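Long-range contact in uncharacterized protein SPO1766 (Silicibacter pomeroyi, PDB 3DNX), which is of unknown function but resembles DNA repair protein MmcB, of the PDDEXK nuclease-like clan, and may act in DNA repair: residues 79-84 and 112-117. Sequence-based numbering, arbitrary orientation.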
loop_
_atom_site.group_PDB
_atom_site.type_symbol
_atom_site.label_atom_id
_atom_site.label_comp_id
_atom_site.label_asym_id
_atom_site.label_seq_id
_atom_site.Cartn_x
_atom_site.Cartn_y
_atom_site.Cartn_z
ATOM N N CYS A 79 4.748 -13.026 -11.449
ATOM C CA CYS A 79 4.203 -13.567 -10.206
ATOM C C CYS A 79 4.870 -14.870 -9.783
ATOM O O CYS A 79 5.579 -15.488 -10.553
ATOM C CB CYS A 79 2.683 -13.764 -10.319
ATOM S SG CYS A 79 2.119 -14.935 -11.567
ATOM N N ASP A 80 4.708 -15.219 -8.514
ATOM C CA ASP A 80 5.105 -16.511 -8.002
ATOM C C ASP A 80 4.029 -17.547 -8.326
ATOM O O ASP A 80 4.364 -18.672 -8.651
ATOM C CB ASP A 80 5.308 -16.464 -6.496
ATOM C CG ASP A 80 6.398 -15.534 -6.089
ATOM O OD1 ASP A 80 7.526 -15.620 -6.638
ATOM O OD2 ASP A 80 6.149 -14.734 -5.199
ATOM N N ARG A 81 2.754 -17.155 -8.247
ATOM C CA ARG A 81 1.619 -18.033 -8.525
ATOM C C ARG A 81 0.566 -17.253 -9.310
ATOM O O ARG A 81 0.307 -16.099 -9.017
ATOM C CB ARG A 81 1.004 -18.573 -7.244
ATOM C CG ARG A 81 1.951 -19.416 -6.403
ATOM C CD ARG A 81 1.204 -20.140 -5.316
ATOM N NE ARG A 81 2.071 -20.568 -4.226
ATOM C CZ ARG A 81 2.399 -21.824 -3.934
ATOM N NH1 ARG A 81 3.198 -22.064 -2.909
ATOM N NH2 ARG A 81 1.917 -22.837 -4.609
ATOM N N TYR A 82 0.032 -17.892 -10.332
ATOM C CA TYR A 82 -1.017 -17.370 -11.218
ATOM C C TYR A 82 -2.310 -18.173 -11.091
ATOM O O TYR A 82 -2.311 -19.436 -11.158
ATOM C CB TYR A 82 -0.546 -17.424 -12.682
ATOM C CG TYR A 82 -1.606 -16.963 -13.624
ATOM C CD1 TYR A 82 -1.776 -15.623 -13.890
ATOM C CD2 TYR A 82 -2.452 -17.884 -14.263
ATOM C CE1 TYR A 82 -2.780 -15.181 -14.741
ATOM C CE2 TYR A 82 -3.464 -17.456 -15.094
ATOM C CZ TYR A 82 -3.591 -16.099 -15.357
ATOM O OH TYR A 82 -4.571 -15.646 -16.195
ATOM N N PHE A 83 -3.415 -17.447 -10.884
ATOM C CA PHE A 83 -4.754 -18.014 -10.660
ATOM C C PHE A 83 -5.772 -17.362 -11.564
ATOM O O PHE A 83 -5.672 -16.151 -11.895
ATOM C CB PHE A 83 -5.316 -17.762 -9.261
ATOM C CG PHE A 83 -4.471 -18.287 -8.132
ATOM C CD1 PHE A 83 -4.843 -19.406 -7.418
ATOM C CD2 PHE A 83 -3.311 -17.611 -7.763
ATOM C CE1 PHE A 83 -4.066 -19.864 -6.352
ATOM C CE2 PHE A 83 -2.543 -18.052 -6.706
ATOM C CZ PHE A 83 -2.906 -19.190 -6.011
ATOM N N TRP A 84 -6.773 -18.174 -11.929
ATOM C CA TRP A 84 -8.049 -17.676 -12.423
ATOM C C TRP A 84 -9.027 -17.561 -11.271
ATOM O O TRP A 84 -8.922 -18.309 -10.315
ATOM C CB TRP A 84 -8.623 -18.595 -13.479
ATOM C CG TRP A 84 -7.710 -18.855 -14.621
ATOM C CD1 TRP A 84 -6.867 -19.901 -14.748
ATOM C CD2 TRP A 84 -7.552 -18.052 -15.803
ATOM N NE1 TRP A 84 -6.188 -19.815 -15.951
ATOM C CE2 TRP A 84 -6.581 -18.667 -16.592
ATOM C CE3 TRP A 84 -8.142 -16.864 -16.255
ATOM C CZ2 TRP A 84 -6.198 -18.154 -17.827
ATOM C CZ3 TRP A 84 -7.749 -16.346 -17.465
ATOM C CH2 TRP A 84 -6.787 -16.976 -18.229
ATOM N N VAL A 112 -9.830 -23.647 -5.145
ATOM C CA VAL A 112 -10.177 -25.055 -5.371
ATOM C C VAL A 112 -8.992 -25.812 -5.991
ATOM O O VAL A 112 -8.968 -27.041 -5.970
ATOM C CB VAL A 112 -11.475 -25.211 -6.181
ATOM C CG1 VAL A 112 -12.699 -24.773 -5.295
ATOM C CG2 VAL A 112 -11.433 -24.457 -7.482
ATOM N N ARG A 113 -8.045 -25.059 -6.545
ATOM C CA ARG A 113 -6.822 -25.585 -7.115
ATOM C C ARG A 113 -5.674 -24.598 -6.906
ATOM O O ARG A 113 -5.705 -23.465 -7.402
ATOM C CB ARG A 113 -7.046 -25.852 -8.617
ATOM C CG ARG A 113 -5.923 -26.563 -9.285
ATOM C CD ARG A 113 -6.382 -27.078 -10.639
ATOM N NE ARG A 113 -6.399 -26.068 -11.658
ATOM C CZ ARG A 113 -7.348 -25.927 -12.594
ATOM N NH1 ARG A 113 -7.228 -24.970 -13.504
ATOM N NH2 ARG A 113 -8.398 -26.738 -12.644
HETATM N N MSE A 114 -4.656 -25.035 -6.164
HETATM C CA MSE A 114 -3.548 -24.166 -5.786
HETATM C C MSE A 114 -2.664 -24.034 -7.001
HETATM O O MSE A 114 -2.414 -25.031 -7.685
HETATM C CB MSE A 114 -2.810 -24.768 -4.580
HETATM C CG MSE A 114 -1.612 -24.031 -4.140
HETATM SE SE MSE A 114 -1.950 -22.173 -3.694
HETATM C CE MSE A 114 -3.157 -22.359 -2.188
ATOM N N ALA A 115 -2.225 -22.817 -7.320
ATOM C CA ALA A 115 -1.361 -22.640 -8.449
ATOM C C ALA A 115 0.025 -23.243 -8.179
ATOM O O ALA A 115 0.508 -23.259 -7.039
ATOM C CB ALA A 115 -1.288 -21.193 -8.807
ATOM N N PRO A 116 0.686 -23.762 -9.230
ATOM C CA PRO A 116 2.083 -24.171 -9.053
ATOM C C PRO A 116 2.992 -22.939 -8.781
ATOM O O PRO A 116 2.671 -21.842 -9.237
ATOM C CB PRO A 116 2.428 -24.834 -10.389
ATOM C CG PRO A 116 1.519 -24.255 -11.373
ATOM C CD PRO A 116 0.222 -23.967 -10.618
ATOM N N GLU A 117 4.079 -23.130 -8.026
ATOM C CA GLU A 117 5.018 -22.038 -7.697
ATOM C C GLU A 117 6.114 -21.894 -8.764
ATOM O O GLU A 117 6.821 -22.846 -9.059
ATOM C CB GLU A 117 5.650 -22.228 -6.305
ATOM C CG GLU A 117 6.660 -21.111 -5.957
ATOM C CD GLU A 117 6.452 -20.481 -4.587
ATOM O OE1 GLU A 117 5.799 -21.118 -3.742
ATOM O OE2 GLU A 117 6.943 -19.347 -4.348
HETATM O O HOH W 1 7.398 -16.638 -2.957
HETATM O O HOH W 2 1.605 -20.402 -11.148
#
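Arg81 NH2 gives a hydrogen bond of 2.8 Å to Ala115 O. That oxygen lies in the guanidinium plane, and the approach is nearly along the C=O axis. Arg81 NH1 forms a salt bridge of 2.9 Å with Glu117 OE1. The carboxylate plane is turned 64° from the guanidinium, and Glu117 CB sits over the centre of one guanidinium face. The Arg81 chain runs extended from CG to NE. Its chi2 of -168° sets CD anti to CA, and CD lies 3.6 Å from Ala115 O.

The other carboxylate oxygen, Glu117 OE2, takes a water that also donates weakly to Asp80 OD2. Asp80 OD1 and Glu117 OE2 are 4.4 Å apart, a proximity probably eased by Arg125, which forms a salt bridge with Asp80 OD2; Ile54 N and Leu120 N also bond the Asp80 carboxylate.

Ala115 CB points into the contact. It lies over the centre of the Phe83 ring, 3.9 Å from the centroid, in a CH-pi contact. The selenium of selenomethionine Met114 reaches the edge of the same ring, 3.9 Å from Phe83 CZ, in a Met-aromatic contact. A second water joins Tyr82 N to Pro116 O, at 2.6 Å from that oxygen. No direct backbone hydrogen bond links the two segments.

Strand 81-86 lies between 54-59 and 100-104. After strand 109-113, outermost within this chain, an irregular chain runs roughly antiparallel beside the start of 81-86. It thus borders the central mixed sheet of a domain of the PDDEXK clan, consistent with a nuclease-like fold.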